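Local coordinates for protein ribonucleoside-diphosphate reductase subunit beta (Clostridium botulinum, PDB 6ZJK) that probably provides the di-iron, radical-generating subunit of a class I ribonucleotide reductase, the enzyme that converts ribonucleoside diphosphates to deoxyribonucleotides, at residues F105-Q110 / I206-G211; N200-G205 / Q270-G275; L171-F176 / I280-Y285. All coordinates share one frame; numbering follows the deposited sequence.

In the fold
Contacts 1 and 2 share helix 190-220, and between them they supply one ligand to each of two iron ions, D107 in contact 1 and E204 in contact 2; a single water lies at bonding distance from both metals. Their centres are about 11 Å apart, and Q110 NE2 of contact 1 probably hydrogen-bonds N200 OD1 of contact 2 at 3.0 Å. Contact 3 supplies no metal ligand. Its centre is about 12 Å from that of contact 1, which it touches: R173 NH1 of contact 3 is 3.4 Å from Y207 CE1 of contact 1. Contacts 1 and 2 thus meet at the di-iron site, their centres about 5 and 10 Å from the chain centre, against about 15 Å for contact 3.

Contact 1 of 3, residues F105-Q110 / I206-G211; sequences FLDSVQ and IYFYSG. With FE (Fe (III) ion), chain H.
L106 and F208 stand opposite each other, CA to CA 8.5 Å, on near-antiparallel helical segments whose axes are inclined at 149° and approach to 11.8 Å, a separation bridged by side chains alone. The F208 ring reaches back toward 105-110 beside L106, the two side chains passing in opposite directions, so that ring atom CE2 rests 3.6 Å from L106 CB. One branch of the leucine also serves Y207: L106 CD1 is 3.8 Å from Y207 CB, the pair crossing at about a right angle. Both helices belong to the four-helix core of the ferritin-like fold that R2 proteins share, and D107 is where this packing meets the metal. With its CG beside the backbone N (chi1 -76°), D107 extends past the ring and binds iron through OD1 at 2.2 Å; E137, H140 and a water at 2.4 Å are further ligands of that ion. The second oxygen, OD2, lies 3.2 Å from F208 CZ, approaching the ring obliquely, with carboxylate and ring planes 40° apart. OD2 also hydrogen-bonds Y144 OH, which, with the OD1-iron bond, helps hold the carboxylate's rotation; Y144 probably corresponds to the radical-bearing tyrosine of related R2 subunits. F208 packs further on L203 and E238, while F105 on the first helix stacks edge-to-face with F29 of the second subunit.

Contact 2 of 3, residues N200-G205 / Q270-G275; sequences NYILEG and QMMRMG. With FE (Fe (III) ion), chain G.
I202 carries this contact, reaching from helix 190-220 to M271 and M272 on helix 262-287; its CA is 6.5 Å from that of M272. Its CB bond is directed at the other helix, and the two branches then divide the surface ahead. CG2 heads for the G275 backbone, where the CA, bearing no side chain, comes within 4.7 Å. CG1 lies beside the backbone N (chi1 -73°) and runs along the end of M272, 4.0 Å from CE and 4.2 Å from SD. The chain then continues nearly extended at chi2 (160°), pushing CD1 against the backbone of the facing helix: 3.7 Å to M271 C, 3.8 Å to M272 N and 3.9 Å to M271 CB. The isoleucine tip therefore covers a peptide unit as well as touching side chains. M272 starts out with CG anti to its own N but bends at chi2 and chi3, which returns its methyl alongside I202 in the opposite sense. No hydrogen bond crosses the interface; the fit is apolar.

Two residues along from I202, E204 binds iron through OE2 at 2.1 Å, within a wider, pi-type turn at 203-205. E137, E238 and H241 are the other protein ligands of this ion. Among the neighbouring helices, helix 190-220 touches helix 90-118 through N200 and L242 of helix 225-255 through Y201, and meets helix 262-287 through I202, while M272 continues to S307, R310 and L311 of helix 296-313.

Contact 3 of 3, residues L171-F176 / I280-Y285; sequences LERNKF and IQWGQY
R173 and W282 are the facing residues of two helical segments that stay well apart: their CA atoms, the nearest pair across 171-176 and 280-285, are 8.9 Å from each other, and no backbone atom takes part. All of the contact is therefore made by one long side chain meeting one large ring. R173 bends at chi2 and again at chi3 (95°), which brings NH2, at the end of the guanidinium, over one face of the W282 indole. R173 NH2 is 3.3 Å from W282 CG, 3.4 Å from W282 CD1 and 3.5 Å from W282 CB, about 3.2 Å above the ring plane at the CG-CD1 rim of the indole on the side of CB. The guanidinium does not lie flat on the indole, since the planes are 51° apart. Further back along the chain, R173 CD is 3.8 Å above the ring plane and 4.1 Å from W282 CE3, so CD and NH2 lie on the same face, CD at the CD2-CE3 rim and NH2 at the CG-CD1 rim.

That end is held from elsewhere: NH2 forms a salt bridge with E279, which directly precedes I280 on helix 262-287, and R173 makes a cation-pi contact with Y207 of helix 190-220. The charge is thus probably well compensated where it meets the aromatic groups. Helix 90-118 supplies F102, which touches R173 and whose ring meets that of W282, and K98, which also packs on W282. I280, in turn, packs on helix 296-313, while L171 touches E31 of the second subunit.

Contact 1 of 3, residues F105-Q110 / I206-G211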
loop_
_atom_site.group_PDB
_atom_site.type_symbol
_atom_site.label_atom_id
_atom_site.label_comp_id
_atom_site.label_asym_id
_atom_site.label_seq_id
_atom_site.Cartn_x
_atom_site.Cartn_y
_atom_site.Cartn_z
ATOM N N PHE A 105 -9.171 7.445 -13.615
ATOM C CA PHE A 105 -10.260 6.770 -12.927
ATOM C C PHE A 105 -9.899 5.312 -12.629
ATOM O O PHE A 105 -10.186 4.810 -11.533
ATOM C CB PHE A 105 -11.540 6.845 -13.764
ATOM C CG PHE A 105 -12.550 5.806 -13.386
ATOM C CD1 PHE A 105 -13.460 6.053 -12.368
ATOM C CD2 PHE A 105 -12.562 4.556 -14.015
ATOM C CE1 PHE A 105 -14.385 5.083 -12.008
ATOM C CE2 PHE A 105 -13.467 3.590 -13.648
ATOM C CZ PHE A 105 -14.384 3.847 -12.654
ATOM N N LEU A 106 -9.226 4.634 -13.548
ATOM C CA LEU A 106 -8.892 3.221 -13.369
ATOM C C LEU A 106 -7.970 2.957 -12.177
ATOM O O LEU A 106 -8.258 2.187 -11.356
ATOM C CB LEU A 106 -8.350 2.612 -14.641
ATOM C CG LEU A 106 -9.271 2.449 -15.827
ATOM C CD1 LEU A 106 -8.621 1.724 -16.942
ATOM C CD2 LEU A 106 -10.636 1.937 -15.541
ATOM N N ASP A 107 -6.881 3.674 -12.125
ATOM C CA ASP A 107 -5.955 3.569 -11.066
ATOM C C ASP A 107 -6.561 4.054 -9.743
ATOM O O ASP A 107 -6.240 3.528 -8.742
ATOM C CB ASP A 107 -4.686 4.283 -11.381
ATOM C CG ASP A 107 -3.804 3.536 -12.348
ATOM O OD1 ASP A 107 -3.507 2.376 -12.176
ATOM O OD2 ASP A 107 -3.349 4.127 -13.280
ATOM N N SER A 108 -7.453 5.032 -9.761
ATOM C CA SER A 108 -8.072 5.483 -8.565
ATOM C C SER A 108 -8.935 4.402 -7.984
ATOM O O SER A 108 -8.888 4.175 -6.842
ATOM C CB SER A 108 -8.855 6.784 -8.771
ATOM O OG SER A 108 -7.999 7.861 -8.958
ATOM N N VAL A 109 -9.722 3.719 -8.787
ATOM C CA VAL A 109 -10.549 2.673 -8.242
ATOM C C VAL A 109 -9.732 1.445 -7.839
ATOM O O VAL A 109 -10.106 0.759 -6.989
ATOM C CB VAL A 109 -11.720 2.224 -9.091
ATOM C CG1 VAL A 109 -12.723 3.300 -9.276
ATOM C CG2 VAL A 109 -11.277 1.692 -10.391
ATOM N N GLN A 110 -8.608 1.222 -8.470
ATOM C CA GLN A 110 -7.738 0.144 -8.115
ATOM C C GLN A 110 -7.216 0.456 -6.720
ATOM O O GLN A 110 -7.253 -0.366 -5.881
ATOM C CB GLN A 110 -6.597 0.018 -9.083
ATOM C CG GLN A 110 -6.930 -0.607 -10.407
ATOM C CD GLN A 110 -7.428 -1.994 -10.302
ATOM O OE1 GLN A 110 -8.574 -2.222 -10.062
ATOM N NE2 GLN A 110 -6.547 -2.932 -10.478
ATOM N N ILE A 206 -6.458 -5.600 -20.328
ATOM C CA ILE A 206 -7.166 -5.157 -21.532
ATOM C C ILE A 206 -7.298 -3.631 -21.575
ATOM O O ILE A 206 -6.832 -2.995 -22.529
ATOM C CB ILE A 206 -8.546 -5.818 -21.634
ATOM C CG1 ILE A 206 -8.399 -7.353 -21.685
ATOM C CG2 ILE A 206 -9.296 -5.308 -22.886
ATOM C CD1 ILE A 206 -7.626 -7.864 -22.895
ATOM N N TYR A 207 -7.918 -3.029 -20.549
ATOM C CA TYR A 207 -8.217 -1.594 -20.621
ATOM C C TYR A 207 -6.933 -0.773 -20.658
ATOM O O TYR A 207 -6.795 0.123 -21.491
ATOM C CB TYR A 207 -9.102 -1.142 -19.448
ATOM C CG TYR A 207 -10.424 -1.885 -19.316
ATOM C CD1 TYR A 207 -11.010 -2.511 -20.408
ATOM C CD2 TYR A 207 -11.073 -1.976 -18.086
ATOM C CE1 TYR A 207 -12.212 -3.202 -20.282
ATOM C CE2 TYR A 207 -12.276 -2.663 -17.952
ATOM C CZ TYR A 207 -12.837 -3.276 -19.053
ATOM O OH TYR A 207 -14.031 -3.963 -18.941
ATOM N N PHE A 208 -5.971 -1.166 -19.861
ATOM C CA PHE A 208 -4.768 -0.443 -19.823
ATOM C C PHE A 208 -3.956 -0.588 -21.073
ATOM O O PHE A 208 -3.351 0.332 -21.477
ATOM C CB PHE A 208 -3.959 -0.708 -18.543
ATOM C CG PHE A 208 -4.087 0.364 -17.531
ATOM C CD1 PHE A 208 -3.359 1.499 -17.618
ATOM C CD2 PHE A 208 -4.959 0.250 -16.542
ATOM C CE1 PHE A 208 -3.522 2.487 -16.706
ATOM C CE2 PHE A 208 -5.143 1.237 -15.636
ATOM C CZ PHE A 208 -4.419 2.350 -15.728
ATOM N N TYR A 209 -3.941 -1.768 -21.659
ATOM C CA TYR A 209 -3.183 -2.042 -22.874
ATOM C C TYR A 209 -3.723 -1.237 -24.035
ATOM O O TYR A 209 -3.011 -0.793 -24.832
ATOM C CB TYR A 209 -3.052 -3.549 -23.135
ATOM C CG TYR A 209 -1.916 -4.136 -22.367
ATOM C CD1 TYR A 209 -2.045 -4.432 -21.060
ATOM C CD2 TYR A 209 -0.716 -4.343 -22.944
ATOM C CE1 TYR A 209 -1.007 -4.935 -20.334
ATOM C CE2 TYR A 209 0.331 -4.850 -22.234
ATOM C CZ TYR A 209 0.164 -5.131 -20.919
ATOM O OH TYR A 209 1.183 -5.615 -20.223
ATOM N N SER A 210 -5.003 -1.044 -24.074
ATOM C CA SER A 210 -5.597 -0.167 -25.079
ATOM C C SER A 210 -5.090 1.266 -24.940
ATOM O O SER A 210 -4.826 1.941 -25.940
ATOM C CB SER A 210 -7.118 -0.206 -24.972
ATOM O OG SER A 210 -7.728 0.791 -25.795
ATOM N N GLY A 211 -5.034 1.762 -23.704
ATOM C CA GLY A 211 -4.575 3.127 -23.500
ATOM C C GLY A 211 -3.115 3.311 -23.876
ATOM O O GLY A 211 -2.741 4.336 -24.465
HETATM FE FE FE H . -1.821 1.049 -12.695
HETATM O O HOH W 1 -0.634 -1.011 -13.109
#

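Contact 2 of 3, residues N200-G205 / Q270-G275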
loop_
_atom_site.group_PDB
_atom_site.type_symbol
_atom_site.label_atom_id
_atom_site.label_comp_id
_atom_site.label_asym_id
_atom_site.label_seq_id
_atom_site.Cartn_x
_atom_site.Cartn_y
_atom_site.Cartn_z
ATOM N N ASN A 200 -10.662 -7.320 -12.164
ATOM C CA ASN A 200 -9.352 -6.790 -12.048
ATOM C C ASN A 200 -8.463 -7.226 -13.150
ATOM O O ASN A 200 -7.766 -6.457 -13.680
ATOM C CB ASN A 200 -8.728 -7.356 -10.809
ATOM C CG ASN A 200 -8.593 -6.376 -9.727
ATOM O OD1 ASN A 200 -7.740 -5.558 -9.763
ATOM N ND2 ASN A 200 -9.439 -6.471 -8.750
ATOM N N TYR A 201 -8.442 -8.522 -13.435
ATOM C CA TYR A 201 -7.609 -9.102 -14.474
ATOM C C TYR A 201 -7.921 -8.470 -15.821
ATOM O O TYR A 201 -7.066 -8.100 -16.531
ATOM C CB TYR A 201 -7.737 -10.642 -14.474
ATOM C CG TYR A 201 -6.880 -11.386 -15.446
ATOM C CD1 TYR A 201 -5.555 -11.221 -15.464
ATOM C CD2 TYR A 201 -7.425 -12.275 -16.340
ATOM C CE1 TYR A 201 -4.787 -11.864 -16.367
ATOM C CE2 TYR A 201 -6.652 -12.941 -17.231
ATOM C CZ TYR A 201 -5.334 -12.736 -17.227
ATOM O OH TYR A 201 -4.527 -13.320 -18.068
ATOM N N ILE A 202 -9.181 -8.309 -16.120
ATOM C CA ILE A 202 -9.593 -7.674 -17.354
ATOM C C ILE A 202 -9.113 -6.229 -17.425
ATOM O O ILE A 202 -8.500 -5.857 -18.355
ATOM C CB ILE A 202 -11.095 -7.741 -17.522
ATOM C CG1 ILE A 202 -11.505 -9.152 -17.863
ATOM C CG2 ILE A 202 -11.541 -6.795 -18.597
ATOM C CD1 ILE A 202 -12.933 -9.445 -17.600
ATOM N N LEU A 203 -9.332 -5.493 -16.357
ATOM C CA LEU A 203 -8.944 -4.099 -16.256
ATOM C C LEU A 203 -7.514 -3.867 -16.585
ATOM O O LEU A 203 -7.216 -3.095 -17.391
ATOM C CB LEU A 203 -9.295 -3.544 -14.904
ATOM C CG LEU A 203 -8.876 -2.117 -14.552
ATOM C CD1 LEU A 203 -9.695 -1.593 -13.423
ATOM C CD2 LEU A 203 -7.431 -1.929 -14.282
ATOM N N GLU A 204 -6.643 -4.638 -16.011
ATOM C CA GLU A 204 -5.232 -4.525 -16.221
ATOM C C GLU A 204 -4.692 -5.089 -17.491
ATOM O O GLU A 204 -3.791 -4.567 -18.036
ATOM C CB GLU A 204 -4.571 -5.229 -15.072
ATOM C CG GLU A 204 -5.093 -4.685 -13.762
ATOM C CD GLU A 204 -4.137 -4.758 -12.614
ATOM O OE1 GLU A 204 -3.831 -5.865 -12.251
ATOM O OE2 GLU A 204 -3.740 -3.715 -12.085
ATOM N N GLY A 205 -5.230 -6.202 -17.931
ATOM C CA GLY A 205 -4.733 -6.844 -19.129
ATOM C C GLY A 205 -5.378 -6.384 -20.411
ATOM O O GLY A 205 -4.899 -6.745 -21.492
ATOM N N GLN A 270 -17.349 -14.751 -20.665
ATOM C CA GLN A 270 -18.275 -13.745 -21.101
ATOM C C GLN A 270 -17.954 -12.367 -20.567
ATOM O O GLN A 270 -18.275 -11.390 -21.187
ATOM C CB GLN A 270 -19.686 -14.091 -20.720
ATOM C CG GLN A 270 -20.249 -15.236 -21.517
ATOM C CD GLN A 270 -20.184 -15.050 -23.006
ATOM O OE1 GLN A 270 -20.799 -14.171 -23.532
ATOM N NE2 GLN A 270 -19.474 -15.918 -23.684
ATOM N N MET A 271 -17.291 -12.301 -19.420
ATOM C CA MET A 271 -16.875 -11.067 -18.819
ATOM C C MET A 271 -15.825 -10.521 -19.705
ATOM O O MET A 271 -15.816 -9.384 -19.979
ATOM C CB MET A 271 -16.311 -11.296 -17.425
ATOM C CG MET A 271 -17.339 -11.615 -16.368
ATOM S SD MET A 271 -16.782 -11.539 -14.677
ATOM C CE MET A 271 -16.232 -9.884 -14.564
ATOM N N MET A 272 -14.923 -11.334 -20.157
ATOM C CA MET A 272 -13.925 -10.882 -21.041
ATOM C C MET A 272 -14.520 -10.416 -22.382
ATOM O O MET A 272 -14.036 -9.497 -22.948
ATOM C CB MET A 272 -12.947 -11.986 -21.224
ATOM C CG MET A 272 -11.839 -11.750 -22.164
ATOM S SD MET A 272 -10.691 -10.467 -21.739
ATOM C CE MET A 272 -9.510 -11.238 -20.695
ATOM N N ARG A 273 -15.543 -11.104 -22.885
ATOM C CA ARG A 273 -16.206 -10.743 -24.123
ATOM C C ARG A 273 -16.786 -9.345 -24.016
ATOM O O ARG A 273 -16.588 -8.562 -24.856
ATOM C CB ARG A 273 -17.288 -11.751 -24.498
ATOM C CG ARG A 273 -17.823 -11.593 -25.915
ATOM C CD ARG A 273 -19.042 -12.410 -26.233
ATOM N NE ARG A 273 -20.107 -12.083 -25.311
ATOM C CZ ARG A 273 -20.984 -11.129 -25.525
ATOM N NH1 ARG A 273 -20.926 -10.464 -26.650
ATOM N NH2 ARG A 273 -21.913 -10.833 -24.641
ATOM N N MET A 274 -17.496 -9.072 -22.949
ATOM C CA MET A 274 -18.058 -7.758 -22.870
ATOM C C MET A 274 -16.995 -6.722 -22.663
ATOM O O MET A 274 -16.947 -5.747 -23.342
ATOM C CB MET A 274 -18.967 -7.677 -21.688
ATOM C CG MET A 274 -20.234 -8.474 -21.763
ATOM S SD MET A 274 -21.482 -7.771 -22.845
ATOM C CE MET A 274 -22.741 -9.016 -22.705
ATOM N N GLY A 275 -15.948 -6.964 -21.916
ATOM C CA GLY A 275 -14.873 -6.040 -21.769
ATOM C C GLY A 275 -14.222 -5.732 -23.060
ATOM O O GLY A 275 -13.913 -4.623 -23.281
HETATM FE FE FE G . -2.261 -2.183 -12.307
HETATM O O HOH W 1 -0.634 -1.011 -13.109
#

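Contact 3 of 3, residues L171-F176 / I280-Y285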
loop_
_atom_site.group_PDB
_atom_site.type_symbol
_atom_site.label_atom_id
_atom_site.label_comp_id
_atom_site.label_asym_id
_atom_site.label_seq_id
_atom_site.Cartn_x
_atom_site.Cartn_y
_atom_site.Cartn_z
ATOM N N LEU A 171 -18.766 8.512 -18.630
ATOM C CA LEU A 171 -19.442 8.291 -17.398
ATOM C C LEU A 171 -20.044 6.910 -17.283
ATOM O O LEU A 171 -19.909 6.294 -16.289
ATOM C CB LEU A 171 -20.520 9.319 -17.210
ATOM C CG LEU A 171 -20.891 9.756 -15.818
ATOM C CD1 LEU A 171 -22.357 9.910 -15.686
ATOM C CD2 LEU A 171 -20.413 8.809 -14.773
ATOM N N GLU A 172 -20.718 6.417 -18.291
ATOM C CA GLU A 172 -21.340 5.111 -18.155
ATOM C C GLU A 172 -20.320 4.011 -18.003
ATOM O O GLU A 172 -20.550 3.100 -17.290
ATOM C CB GLU A 172 -22.330 4.803 -19.266
ATOM C CG GLU A 172 -23.606 5.636 -19.255
ATOM C CD GLU A 172 -24.593 5.305 -18.147
ATOM O OE1 GLU A 172 -24.779 4.113 -17.805
ATOM O OE2 GLU A 172 -25.190 6.263 -17.602
ATOM N N ARG A 173 -19.203 4.109 -18.688
ATOM C CA ARG A 173 -18.134 3.152 -18.574
ATOM C C ARG A 173 -17.719 3.088 -17.125
ATOM O O ARG A 173 -17.749 2.038 -16.513
ATOM C CB ARG A 173 -16.961 3.579 -19.408
ATOM C CG ARG A 173 -16.935 3.045 -20.804
ATOM C CD ARG A 173 -15.522 2.795 -21.297
ATOM N NE ARG A 173 -15.107 1.421 -21.106
ATOM C CZ ARG A 173 -13.939 0.939 -21.449
ATOM N NH1 ARG A 173 -13.690 -0.307 -21.233
ATOM N NH2 ARG A 173 -13.030 1.654 -22.005
ATOM N N ASN A 174 -17.435 4.242 -16.554
ATOM C CA ASN A 174 -17.046 4.367 -15.170
ATOM C C ASN A 174 -18.017 3.705 -14.246
ATOM O O ASN A 174 -17.643 2.939 -13.431
ATOM C CB ASN A 174 -16.837 5.808 -14.801
ATOM C CG ASN A 174 -15.562 6.360 -15.343
ATOM O OD1 ASN A 174 -14.882 5.720 -16.072
ATOM N ND2 ASN A 174 -15.250 7.553 -14.988
ATOM N N LYS A 175 -19.282 3.928 -14.421
ATOM C CA LYS A 175 -20.239 3.296 -13.568
ATOM C C LYS A 175 -20.255 1.808 -13.720
ATOM O O LYS A 175 -20.427 1.103 -12.781
ATOM C CB LYS A 175 -21.594 3.829 -13.885
ATOM C CG LYS A 175 -21.860 5.131 -13.215
ATOM C CD LYS A 175 -22.731 5.981 -14.084
ATOM C CE LYS A 175 -24.185 5.650 -13.916
ATOM N NZ LYS A 175 -25.020 6.812 -14.262
ATOM N N PHE A 176 -20.128 1.334 -14.929
ATOM C CA PHE A 176 -20.102 -0.079 -15.163
ATOM C C PHE A 176 -18.949 -0.716 -14.416
ATOM O O PHE A 176 -19.138 -1.575 -13.641
ATOM C CB PHE A 176 -19.930 -0.348 -16.644
ATOM C CG PHE A 176 -19.773 -1.792 -16.988
ATOM C CD1 PHE A 176 -20.837 -2.638 -16.930
ATOM C CD2 PHE A 176 -18.573 -2.296 -17.362
ATOM C CE1 PHE A 176 -20.701 -3.958 -17.228
ATOM C CE2 PHE A 176 -18.425 -3.615 -17.658
ATOM C CZ PHE A 176 -19.494 -4.441 -17.604
ATOM N N ILE A 280 -13.154 -1.883 -27.420
ATOM C CA ILE A 280 -13.075 -1.590 -28.851
ATOM C C ILE A 280 -13.941 -0.382 -29.191
ATOM O O ILE A 280 -13.517 0.548 -29.895
ATOM C CB ILE A 280 -13.503 -2.820 -29.666
ATOM C CG1 ILE A 280 -12.485 -3.953 -29.524
ATOM C CG2 ILE A 280 -13.660 -2.457 -31.133
ATOM C CD1 ILE A 280 -12.908 -5.248 -30.239
ATOM N N GLN A 281 -15.186 -0.403 -28.717
ATOM C CA GLN A 281 -16.057 0.727 -29.024
ATOM C C GLN A 281 -15.545 2.027 -28.405
ATOM O O GLN A 281 -15.516 3.065 -29.071
ATOM C CB GLN A 281 -17.440 0.405 -28.487
ATOM C CG GLN A 281 -18.573 0.950 -29.270
ATOM C CD GLN A 281 -19.884 0.645 -28.590
ATOM O OE1 GLN A 281 -20.927 0.493 -29.256
ATOM N NE2 GLN A 281 -19.842 0.498 -27.279
ATOM N N TRP A 282 -14.912 1.998 -27.224
ATOM C CA TRP A 282 -14.311 3.182 -26.617
ATOM C C TRP A 282 -13.101 3.644 -27.417
ATOM O O TRP A 282 -12.946 4.841 -27.679
ATOM C CB TRP A 282 -13.915 2.869 -25.166
ATOM C CG TRP A 282 -12.983 3.870 -24.507
ATOM C CD1 TRP A 282 -11.643 3.722 -24.296
ATOM C CD2 TRP A 282 -13.333 5.149 -23.943
ATOM N NE1 TRP A 282 -11.134 4.826 -23.649
ATOM C CE2 TRP A 282 -12.149 5.715 -23.422
ATOM C CE3 TRP A 282 -14.527 5.869 -23.836
ATOM C CZ2 TRP A 282 -12.126 6.973 -22.806
ATOM C CZ3 TRP A 282 -14.502 7.127 -23.223
ATOM C CH2 TRP A 282 -13.309 7.661 -22.717
ATOM N N GLY A 283 -12.241 2.700 -27.820
ATOM C CA GLY A 283 -11.063 3.050 -28.598
ATOM C C GLY A 283 -11.403 3.699 -29.928
ATOM O O GLY A 283 -10.761 4.670 -30.335
ATOM N N GLN A 284 -12.466 3.241 -30.523
ATOM C CA GLN A 284 -12.894 3.757 -31.764
ATOM C C GLN A 284 -13.516 5.144 -31.560
ATOM O O GLN A 284 -13.330 6.013 -32.319
ATOM C CB GLN A 284 -13.879 2.761 -32.407
ATOM C CG GLN A 284 -13.221 1.543 -33.052
ATOM C CD GLN A 284 -14.170 0.455 -33.416
ATOM O OE1 GLN A 284 -15.270 0.423 -32.970
ATOM N NE2 GLN A 284 -13.732 -0.434 -34.230
ATOM N N TYR A 285 -14.203 5.316 -30.465
ATOM C CA TYR A 285 -14.931 6.557 -30.204
ATOM C C TYR A 285 -13.988 7.738 -29.975
ATOM O O TYR A 285 -14.210 8.832 -30.515
ATOM C CB TYR A 285 -15.864 6.352 -29.006
ATOM C CG TYR A 285 -16.417 7.637 -28.429
ATOM C CD1 TYR A 285 -17.324 8.414 -29.149
ATOM C CD2 TYR A 285 -16.048 8.063 -27.151
ATOM C CE1 TYR A 285 -17.839 9.590 -28.627
ATOM C CE2 TYR A 285 -16.568 9.246 -26.608
ATOM C CZ TYR A 285 -17.458 10.003 -27.353
ATOM O OH TYR A 285 -17.972 11.177 -26.830
#